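Local atomic coordinates of polymeric immunoglobulin receptor (Mus musculus, PDB entry 4NOB), a protein that probably binds polymeric immunoglobulins and carries them across epithelia, its extracellular part being the source of secretory component. Residues 26-31 with 70-75; 37-42 with 77-82; 51-54 with 60-63. One frame throughout, in Å; residues are numbered along the deposited sequence.

Interaction 1: residues 26-31 with 70-75; sequences CYYPDT and LINFPE. With NAG (2-acetamido-2-deoxy-beta-D-glucopyranose), chain B.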
loop_
_atom_site.group_PDB
_atom_site.type_symbol
_atom_site.label_atom_id
_atom_site.label_comp_id
_atom_site.label_asym_id
_atom_site.label_seq_id
_atom_site.Cartn_x
_atom_site.Cartn_y
_atom_site.Cartn_z
ATOM N N CYS A 26 4.696 -4.894 3.456
ATOM C CA CYS A 26 3.701 -5.962 3.789
ATOM C C CYS A 26 4.394 -7.306 3.665
ATOM O O CYS A 26 5.088 -7.599 2.696
ATOM C CB CYS A 26 2.466 -5.854 2.980
ATOM S SG CYS A 26 1.514 -4.335 3.552
ATOM N N TYR A 27 4.121 -8.187 4.656
ATOM C CA TYR A 27 4.656 -9.515 4.809
ATOM C C TYR A 27 3.574 -10.531 4.478
ATOM O O TYR A 27 2.423 -10.366 4.849
ATOM C CB TYR A 27 5.032 -9.738 6.263
ATOM C CG TYR A 27 6.150 -8.883 6.765
ATOM C CD1 TYR A 27 5.888 -7.609 7.258
ATOM C CD2 TYR A 27 7.421 -9.349 6.870
ATOM C CE1 TYR A 27 6.965 -6.798 7.790
ATOM C CE2 TYR A 27 8.430 -8.563 7.379
ATOM C CZ TYR A 27 8.169 -7.309 7.840
ATOM O OH TYR A 27 9.263 -6.595 8.463
ATOM N N TYR A 28 3.986 -11.574 3.752
ATOM C CA TYR A 28 3.030 -12.617 3.369
ATOM C C TYR A 28 3.573 -13.998 3.737
ATOM O O TYR A 28 4.753 -14.157 4.113
ATOM C CB TYR A 28 2.651 -12.473 1.904
ATOM C CG TYR A 28 3.793 -12.408 0.925
ATOM C CD1 TYR A 28 4.477 -13.549 0.527
ATOM C CD2 TYR A 28 4.149 -11.198 0.333
ATOM C CE1 TYR A 28 5.490 -13.477 -0.408
ATOM C CE2 TYR A 28 5.145 -11.148 -0.618
ATOM C CZ TYR A 28 5.777 -12.277 -0.983
ATOM O OH TYR A 28 6.763 -12.213 -1.930
ATOM N N PRO A 29 2.735 -15.039 3.668
ATOM C CA PRO A 29 3.228 -16.349 4.095
ATOM C C PRO A 29 4.297 -16.899 3.103
ATOM O O PRO A 29 4.272 -16.627 1.903
ATOM C CB PRO A 29 1.998 -17.183 4.100
ATOM C CG PRO A 29 0.872 -16.209 4.227
ATOM C CD PRO A 29 1.273 -15.082 3.382
ATOM N N ASP A 30 5.180 -17.726 3.641
ATOM C CA ASP A 30 6.267 -18.337 2.902
ATOM C C ASP A 30 5.772 -19.519 2.091
ATOM O O ASP A 30 5.887 -20.689 2.534
ATOM C CB ASP A 30 7.274 -18.771 3.984
ATOM C CG ASP A 30 8.510 -19.514 3.477
ATOM O OD1 ASP A 30 8.735 -19.691 2.270
ATOM O OD2 ASP A 30 9.207 -19.989 4.458
ATOM N N THR A 31 5.173 -19.235 0.964
ATOM C CA THR A 31 4.780 -20.226 -0.028
ATOM C C THR A 31 5.047 -19.747 -1.416
ATOM O O THR A 31 5.078 -18.523 -1.684
ATOM C CB THR A 31 3.295 -20.654 0.076
ATOM O OG1 THR A 31 2.405 -19.719 -0.541
ATOM C CG2 THR A 31 2.894 -21.047 1.499
ATOM N N LEU A 70 5.548 -0.405 -6.508
ATOM C CA LEU A 70 5.247 -1.597 -5.712
ATOM C C LEU A 70 6.335 -2.585 -6.098
ATOM O O LEU A 70 6.445 -2.961 -7.273
ATOM C CB LEU A 70 3.846 -2.105 -5.900
ATOM C CG LEU A 70 3.401 -3.248 -4.993
ATOM C CD1 LEU A 70 1.916 -3.374 -5.034
ATOM C CD2 LEU A 70 3.990 -4.612 -5.399
ATOM N N ILE A 71 7.169 -3.029 -5.161
ATOM C CA ILE A 71 8.258 -3.931 -5.451
ATOM C C ILE A 71 8.076 -5.221 -4.654
ATOM O O ILE A 71 7.978 -5.156 -3.402
ATOM C CB ILE A 71 9.618 -3.363 -5.020
ATOM C CG1 ILE A 71 9.833 -1.942 -5.545
ATOM C CG2 ILE A 71 10.733 -4.301 -5.480
ATOM C CD1 ILE A 71 11.049 -1.193 -5.001
ATOM N N ASN A 72 7.967 -6.320 -5.338
ATOM C CA ASN A 72 7.919 -7.633 -4.736
ATOM C C ASN A 72 9.303 -8.072 -4.426
ATOM O O ASN A 72 10.201 -8.038 -5.253
ATOM C CB ASN A 72 7.164 -8.670 -5.546
ATOM C CG ASN A 72 6.949 -9.997 -4.791
ATOM O OD1 ASN A 72 6.652 -9.984 -3.626
ATOM N ND2 ASN A 72 7.097 -11.109 -5.506
ATOM N N PHE A 73 9.496 -8.610 -3.212
ATOM C CA PHE A 73 10.756 -9.202 -2.762
ATOM C C PHE A 73 10.517 -10.674 -2.387
ATOM O O PHE A 73 10.402 -10.994 -1.175
ATOM C CB PHE A 73 11.356 -8.408 -1.591
ATOM C CG PHE A 73 11.829 -7.046 -1.921
ATOM C CD1 PHE A 73 12.948 -6.879 -2.712
ATOM C CD2 PHE A 73 11.199 -5.938 -1.369
ATOM C CE1 PHE A 73 13.434 -5.626 -3.010
ATOM C CE2 PHE A 73 11.719 -4.688 -1.688
ATOM C CZ PHE A 73 12.797 -4.557 -2.536
ATOM N N PRO A 74 10.417 -11.570 -3.346
ATOM C CA PRO A 74 10.185 -12.954 -3.018
ATOM C C PRO A 74 11.266 -13.529 -2.145
ATOM O O PRO A 74 10.965 -14.439 -1.342
ATOM C CB PRO A 74 10.069 -13.623 -4.353
ATOM C CG PRO A 74 10.697 -12.667 -5.279
ATOM C CD PRO A 74 10.527 -11.334 -4.793
ATOM N N GLU A 75 12.456 -12.973 -2.195
ATOM C CA GLU A 75 13.612 -13.483 -1.429
ATOM C C GLU A 75 13.414 -13.365 0.059
ATOM O O GLU A 75 14.037 -14.099 0.800
ATOM C CB GLU A 75 14.875 -12.782 -1.837
ATOM C CG GLU A 75 14.870 -11.300 -1.678
ATOM C CD GLU A 75 14.596 -10.559 -2.988
ATOM O OE1 GLU A 75 13.581 -10.823 -3.692
ATOM O OE2 GLU A 75 15.470 -9.684 -3.306
HETATM C C1 NAG B . 13.651 -7.785 1.852
HETATM C C2 NAG B . 14.015 -6.775 2.928
HETATM C C3 NAG B . 14.375 -5.411 2.323
HETATM C C4 NAG B . 15.442 -5.611 1.284
HETATM C C5 NAG B . 14.885 -6.617 0.284
HETATM C C6 NAG B . 15.908 -6.884 -0.851
HETATM C C7 NAG B . 12.853 -6.979 5.101
HETATM C C8 NAG B . 11.571 -6.736 5.895
HETATM N N2 NAG B . 12.839 -6.652 3.798
HETATM O O3 NAG B . 14.918 -4.590 3.379
HETATM O O4 NAG B . 15.767 -4.372 0.573
HETATM O O5 NAG B . 14.714 -7.863 0.929
HETATM O O6 NAG B . 17.169 -7.311 -0.270
HETATM O O7 NAG B . 13.819 -7.552 5.633
#
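Y28 and N72, joined by one hydrogen bond, account for most of the 99 Å² buried here. The phenol OH donates to N72 OD1 at 2.8 Å, lying in the carbonyl plane and using a lone pair, with a C=O...O angle of 125°. OD1 sits at the edge of the tyrosine ring, near its plane; the side chains cross at about a right angle, and ring and amide planes are 34° apart. N72 has CG anti to its backbone N (chi1 -171°), which carries the amide from the strand towards Y28. An asparagine suits this place because it works both ways: OD1 accepts from the phenol, while ND2 gives to R35 O at the nearby helix 32-36. A tyrosine, with its long rigid side chain, reaches from the loop after strand 22-27 to strand 68-73.

Beyond the bond there is only slight van der Waals contact: Y28 OH lies 3.7 Å from P74 CA.

The sugar packs separately. F73 lays one face against the NAG, whose C5 stands 3.6 Å above the ring plane, offset towards the rim, while I71 CG2 lies over the opposite face. NAG C6 approaches F73 CD1 to 3.5 Å, a CH-rich pyranose on an aromatic surface. The acetamide methyl C8 comes within 3.5 Å of Y27 OH. This glycan is probably carried by N76, in the sequon N76-N77-T78.

Two separate links join the loop to helix 32-36: T31 is the N-cap, its OG1 accepting from N34 N, and D30 forms a salt bridge with R35. C26, near the end of its strand, is joined to C96 by the disulfide between the two sheets that is the hallmark of the immunoglobulin V-set fold.

Interaction 2: residues 37-42 with 77-82; sequences TRKYWC and NTFVIN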
loop_
_atom_site.group_PDB
_atom_site.type_symbol
_atom_site.label_atom_id
_atom_site.label_comp_id
_atom_site.label_asym_id
_atom_site.label_seq_id
_atom_site.Cartn_x
_atom_site.Cartn_y
_atom_site.Cartn_z
ATOM N N THR A 37 1.979 -14.611 -6.729
ATOM C CA THR A 37 0.624 -14.129 -6.962
ATOM C C THR A 37 0.618 -12.635 -7.127
ATOM O O THR A 37 1.591 -11.932 -6.755
ATOM C CB THR A 37 -0.332 -14.603 -5.920
ATOM O OG1 THR A 37 -1.681 -14.503 -6.462
ATOM C CG2 THR A 37 -0.224 -13.913 -4.614
ATOM N N ARG A 38 -0.495 -12.096 -7.616
ATOM C CA ARG A 38 -0.694 -10.634 -7.710
ATOM C C ARG A 38 -0.607 -9.991 -6.316
ATOM O O ARG A 38 -1.173 -10.488 -5.335
ATOM C CB ARG A 38 -2.050 -10.341 -8.336
ATOM C CG ARG A 38 -2.455 -8.900 -8.359
ATOM C CD ARG A 38 -3.779 -8.757 -9.050
ATOM N NE ARG A 38 -4.318 -7.362 -9.039
ATOM C CZ ARG A 38 -5.156 -6.875 -8.130
ATOM N NH1 ARG A 38 -5.727 -7.585 -7.169
ATOM N NH2 ARG A 38 -5.538 -5.610 -8.308
ATOM N N LYS A 39 0.136 -8.896 -6.225
ATOM C CA LYS A 39 0.152 -8.038 -5.076
ATOM C C LYS A 39 -0.538 -6.757 -5.413
ATOM O O LYS A 39 -0.437 -6.223 -6.527
ATOM C CB LYS A 39 1.591 -7.681 -4.703
ATOM C CG LYS A 39 2.614 -8.778 -4.722
ATOM C CD LYS A 39 2.379 -9.926 -3.818
ATOM C CE LYS A 39 3.410 -11.025 -3.756
ATOM N NZ LYS A 39 3.691 -11.585 -5.091
ATOM N N TYR A 40 -1.183 -6.147 -4.404
ATOM C CA TYR A 40 -1.895 -4.867 -4.642
ATOM C C TYR A 40 -1.864 -3.955 -3.437
ATOM O O TYR A 40 -1.706 -4.388 -2.301
ATOM C CB TYR A 40 -3.354 -5.114 -5.100
ATOM C CG TYR A 40 -4.210 -5.794 -4.096
ATOM C CD1 TYR A 40 -4.814 -5.100 -3.040
ATOM C CD2 TYR A 40 -4.403 -7.168 -4.092
ATOM C CE1 TYR A 40 -5.561 -5.756 -2.092
ATOM C CE2 TYR A 40 -5.138 -7.789 -3.124
ATOM C CZ TYR A 40 -5.714 -7.077 -2.100
ATOM O OH TYR A 40 -6.544 -7.674 -1.139
ATOM N N TRP A 41 -2.131 -2.686 -3.722
ATOM C CA TRP A 41 -2.363 -1.633 -2.765
ATOM C C TRP A 41 -3.652 -0.971 -3.264
ATOM O O TRP A 41 -3.720 -0.501 -4.381
ATOM C CB TRP A 41 -1.219 -0.665 -2.728
ATOM C CG TRP A 41 -1.364 0.579 -1.927
ATOM C CD1 TRP A 41 -1.501 1.841 -2.439
ATOM C CD2 TRP A 41 -1.346 0.725 -0.493
ATOM N NE1 TRP A 41 -1.592 2.777 -1.437
ATOM C CE2 TRP A 41 -1.438 2.109 -0.223
ATOM C CE3 TRP A 41 -1.234 -0.169 0.573
ATOM C CZ2 TRP A 41 -1.403 2.632 1.066
ATOM C CZ3 TRP A 41 -1.198 0.354 1.839
ATOM C CH2 TRP A 41 -1.274 1.740 2.064
ATOM N N CYS A 42 -4.616 -0.835 -2.370
ATOM C CA CYS A 42 -5.944 -0.276 -2.724
ATOM C C CYS A 42 -6.433 0.656 -1.600
ATOM O O CYS A 42 -6.038 0.541 -0.452
ATOM C CB CYS A 42 -6.941 -1.395 -2.999
ATOM S SG CYS A 42 -7.328 -2.482 -1.616
ATOM N N ASN A 77 9.878 -12.848 1.232
ATOM C CA ASN A 77 8.431 -12.961 1.385
ATOM C C ASN A 77 7.761 -11.650 1.806
ATOM O O ASN A 77 6.900 -11.629 2.693
ATOM C CB ASN A 77 8.056 -14.126 2.300
ATOM C CG ASN A 77 8.673 -15.389 1.819
ATOM O OD1 ASN A 77 8.484 -15.750 0.646
ATOM N ND2 ASN A 77 9.317 -16.127 2.691
ATOM N N THR A 78 8.175 -10.545 1.201
ATOM C CA THR A 78 7.563 -9.273 1.412
ATOM C C THR A 78 7.332 -8.558 0.095
ATOM O O THR A 78 7.911 -8.914 -0.918
ATOM C CB THR A 78 8.433 -8.313 2.275
ATOM O OG1 THR A 78 9.625 -7.908 1.603
ATOM C CG2 THR A 78 8.788 -8.984 3.585
ATOM N N PHE A 79 6.518 -7.524 0.154
ATOM C CA PHE A 79 6.520 -6.495 -0.912
ATOM C C PHE A 79 6.413 -5.119 -0.297
ATOM O O PHE A 79 6.026 -4.983 0.870
ATOM C CB PHE A 79 5.370 -6.708 -1.960
ATOM C CG PHE A 79 3.940 -6.613 -1.470
ATOM C CD1 PHE A 79 3.367 -7.676 -0.788
ATOM C CD2 PHE A 79 3.136 -5.478 -1.788
ATOM C CE1 PHE A 79 2.045 -7.584 -0.344
ATOM C CE2 PHE A 79 1.831 -5.462 -1.369
ATOM C CZ PHE A 79 1.304 -6.493 -0.714
ATOM N N VAL A 80 6.864 -4.126 -1.046
ATOM C CA VAL A 80 6.950 -2.745 -0.563
ATOM C C VAL A 80 6.143 -1.829 -1.488
ATOM O O VAL A 80 6.230 -1.990 -2.718
ATOM C CB VAL A 80 8.374 -2.298 -0.410
ATOM C CG1 VAL A 80 8.473 -0.915 0.130
ATOM C CG2 VAL A 80 9.142 -3.241 0.450
ATOM N N ILE A 81 5.383 -0.932 -0.869
ATOM C CA ILE A 81 4.709 0.109 -1.598
ATOM C C ILE A 81 5.344 1.419 -1.233
ATOM O O ILE A 81 5.348 1.836 -0.081
ATOM C CB ILE A 81 3.203 0.126 -1.220
ATOM C CG1 ILE A 81 2.539 -1.223 -1.425
ATOM C CG2 ILE A 81 2.491 1.173 -2.028
ATOM C CD1 ILE A 81 2.100 -1.896 -0.176
ATOM N N ASN A 82 5.920 2.059 -2.231
ATOM C CA ASN A 82 6.535 3.410 -2.056
ATOM C C ASN A 82 5.614 4.447 -2.623
ATOM O O ASN A 82 5.141 4.293 -3.758
ATOM C CB ASN A 82 7.878 3.429 -2.772
ATOM C CG ASN A 82 8.945 2.547 -2.122
ATOM O OD1 ASN A 82 8.951 2.391 -0.947
ATOM N ND2 ASN A 82 9.812 2.025 -2.918
#
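The F79 ring has K39 lying over one face, with K39 CB 3.9 Å from the ring centroid and only 9° off the normal, a CH-pi contact almost over the centre. At the edge of the same ring, near its plane, Y40 O is 3.8 Å from CE2. The W41 indole receives I81 CG2 on one face, 4.0 Å from the centroid of the five-membered ring. Its plane is nearly parallel to that of Y94, whose ring it meets.

These are core contacts of an immunoglobulin beta sandwich: strands 39-42 and 78-82 belong to different sheets, their axes 8.6 Å apart and crossing at -36°, so they meet mainly through side chains. W41 corresponds to the characteristic core tryptophan of the fold, large enough to fill the space between the sheets; its NE1 is satisfied by Y64 OH. I81 reaches both the indole face and, through CD1, the benzo carbon CE3. A beta-branched isoleucine suits this place because its two branches touch different parts of the ring.

A lysine in such a core needs an outlet for its charge. The methylenes of K39 cover F79, while the bends at chi2 and chi4 carry the amine back to the end of helix 32-36, where R35 O and T37 O receive it. The T37 bond is short and lies in the carbonyl plane: K39 NZ stands 2.7 Å from T37 O, at a C=O...N angle of 149°.

Interaction 3: residues 51-54 with 60-63; sequences TTLI and LSKE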
loop_
_atom_site.group_PDB
_atom_site.type_symbol
_atom_site.label_atom_id
_atom_site.label_comp_id
_atom_site.label_asym_id
_atom_site.label_seq_id
_atom_site.Cartn_x
_atom_site.Cartn_y
_atom_site.Cartn_z
ATOM N N THR A 51 -10.406 0.156 -4.019
ATOM C CA THR A 51 -9.997 0.507 -5.390
ATOM C C THR A 51 -8.479 0.402 -5.512
ATOM O O THR A 51 -7.817 1.148 -4.837
ATOM C CB THR A 51 -10.470 1.892 -5.759
ATOM O OG1 THR A 51 -11.946 1.903 -5.707
ATOM C CG2 THR A 51 -9.930 2.396 -7.105
ATOM N N THR A 52 -8.069 -0.436 -6.437
ATOM C CA THR A 52 -6.640 -0.619 -6.718
ATOM C C THR A 52 -6.010 0.619 -7.172
ATOM O O THR A 52 -6.470 1.273 -8.140
ATOM C CB THR A 52 -6.380 -1.718 -7.714
ATOM O OG1 THR A 52 -7.012 -2.906 -7.258
ATOM C CG2 THR A 52 -4.882 -2.056 -7.855
ATOM N N LEU A 53 -4.901 0.997 -6.522
ATOM C CA LEU A 53 -4.094 2.123 -6.918
ATOM C C LEU A 53 -2.755 1.701 -7.541
ATOM O O LEU A 53 -2.244 2.414 -8.413
ATOM C CB LEU A 53 -3.767 3.043 -5.710
ATOM C CG LEU A 53 -5.036 3.668 -5.110
ATOM C CD1 LEU A 53 -4.673 4.380 -3.832
ATOM C CD2 LEU A 53 -5.752 4.591 -6.104
ATOM N N ILE A 54 -2.241 0.542 -7.170
ATOM C CA ILE A 54 -1.018 0.016 -7.811
ATOM C C ILE A 54 -1.013 -1.464 -7.656
ATOM O O ILE A 54 -1.501 -1.963 -6.586
ATOM C CB ILE A 54 0.262 0.764 -7.250
ATOM C CG1 ILE A 54 1.469 0.310 -8.010
ATOM C CG2 ILE A 54 0.392 0.579 -5.768
ATOM C CD1 ILE A 54 2.707 1.222 -7.743
ATOM N N LEU A 60 -1.221 1.119 -12.558
ATOM C CA LEU A 60 -1.066 2.312 -11.790
ATOM C C LEU A 60 -2.235 3.245 -11.948
ATOM O O LEU A 60 -2.576 3.580 -13.086
ATOM C CB LEU A 60 0.228 3.062 -12.126
ATOM C CG LEU A 60 0.711 4.215 -11.197
ATOM C CD1 LEU A 60 1.174 3.544 -9.880
ATOM C CD2 LEU A 60 1.809 5.028 -11.815
ATOM N N SER A 61 -2.830 3.749 -10.881
ATOM C CA SER A 61 -3.825 4.767 -10.957
ATOM C C SER A 61 -3.231 6.072 -11.377
ATOM O O SER A 61 -2.127 6.434 -10.992
ATOM C CB SER A 61 -4.416 4.974 -9.554
ATOM O OG SER A 61 -5.256 6.167 -9.529
ATOM N N LYS A 62 -4.001 6.866 -12.136
ATOM C CA LYS A 62 -3.503 8.199 -12.487
ATOM C C LYS A 62 -3.238 9.046 -11.263
ATOM O O LYS A 62 -2.423 9.986 -11.314
ATOM C CB LYS A 62 -4.521 8.899 -13.407
ATOM C CG LYS A 62 -5.821 9.220 -12.763
ATOM C CD LYS A 62 -6.854 9.713 -13.813
ATOM C CE LYS A 62 -8.189 9.931 -13.121
ATOM N NZ LYS A 62 -9.214 10.207 -14.203
ATOM N N GLU A 63 -3.852 8.741 -10.107
ATOM C CA GLU A 63 -3.573 9.489 -8.925
ATOM C C GLU A 63 -2.135 9.317 -8.427
ATOM O O GLU A 63 -1.666 10.123 -7.585
ATOM C CB GLU A 63 -4.472 9.020 -7.795
ATOM C CG GLU A 63 -5.957 9.214 -8.065
ATOM C CD GLU A 63 -6.338 10.579 -8.506
ATOM O OE1 GLU A 63 -5.680 11.594 -8.077
ATOM O OE2 GLU A 63 -7.313 10.649 -9.330
#
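L53, L60 and S61 carry this contact. L53 brings its CD2 methyl to 3.7 Å from S61 CB, and its carbonyl oxygen accepts from S61 N at 2.9 Å. That bond is nearly straight at the hydrogen (168°), although the donor is tilted 28° from the carbonyl plane; the same oxygen meets L60 CA in a longer CA-H...O contact.

L60 lies beside I54, both side chains pointing the same way, and their CD1 methyls close to 3.5 Å. I54 and L60 form an antiparallel non-hydrogen-bonded pair in the short C'-C'' hairpin at the edge of the V-set sheet. L53 and I54 both face W41, a classic beta bulge, and I54 continues inwards onto A68 and L70, where a branched aliphatic chain fits.

S61 starts an ST turn: a chi1 of 170° turns OG forward, beside its own carbonyl carbon, where it accepts from E63 N at 3.0 Å. Having no hydroxyl, an alanine here is likely to leave the E63 N-H without its acceptor and the turn into the 3-10 segment less firmly fixed. S61 is small enough for its CB also to lie 3.5 Å from L53 O.

How the interactions relate
From the N terminus, the chain passes 26-31 and 37-42, makes the hairpin of 51-54 and 60-63, then returns through 70-75 and 77-82. Interaction 1 closes the loop from 31 to 70 and interaction 2 that from 42 to 77; these two cross, their segments alternating, and interaction 3, closing the shortest loop, is nested inside both. Strands 68-73 and 78-83 are neighbours, I71 O probably hydrogen-bonded to V80 N and F73 N to T78 O, so interactions 1 and 2 reach the same sheet. Interaction 2 joins that sheet to the opposite one, where W41 pairs with L53 and I54 of interaction 3. I54 CD1 also reaches L70 N, linking the edge hairpin to interaction 1.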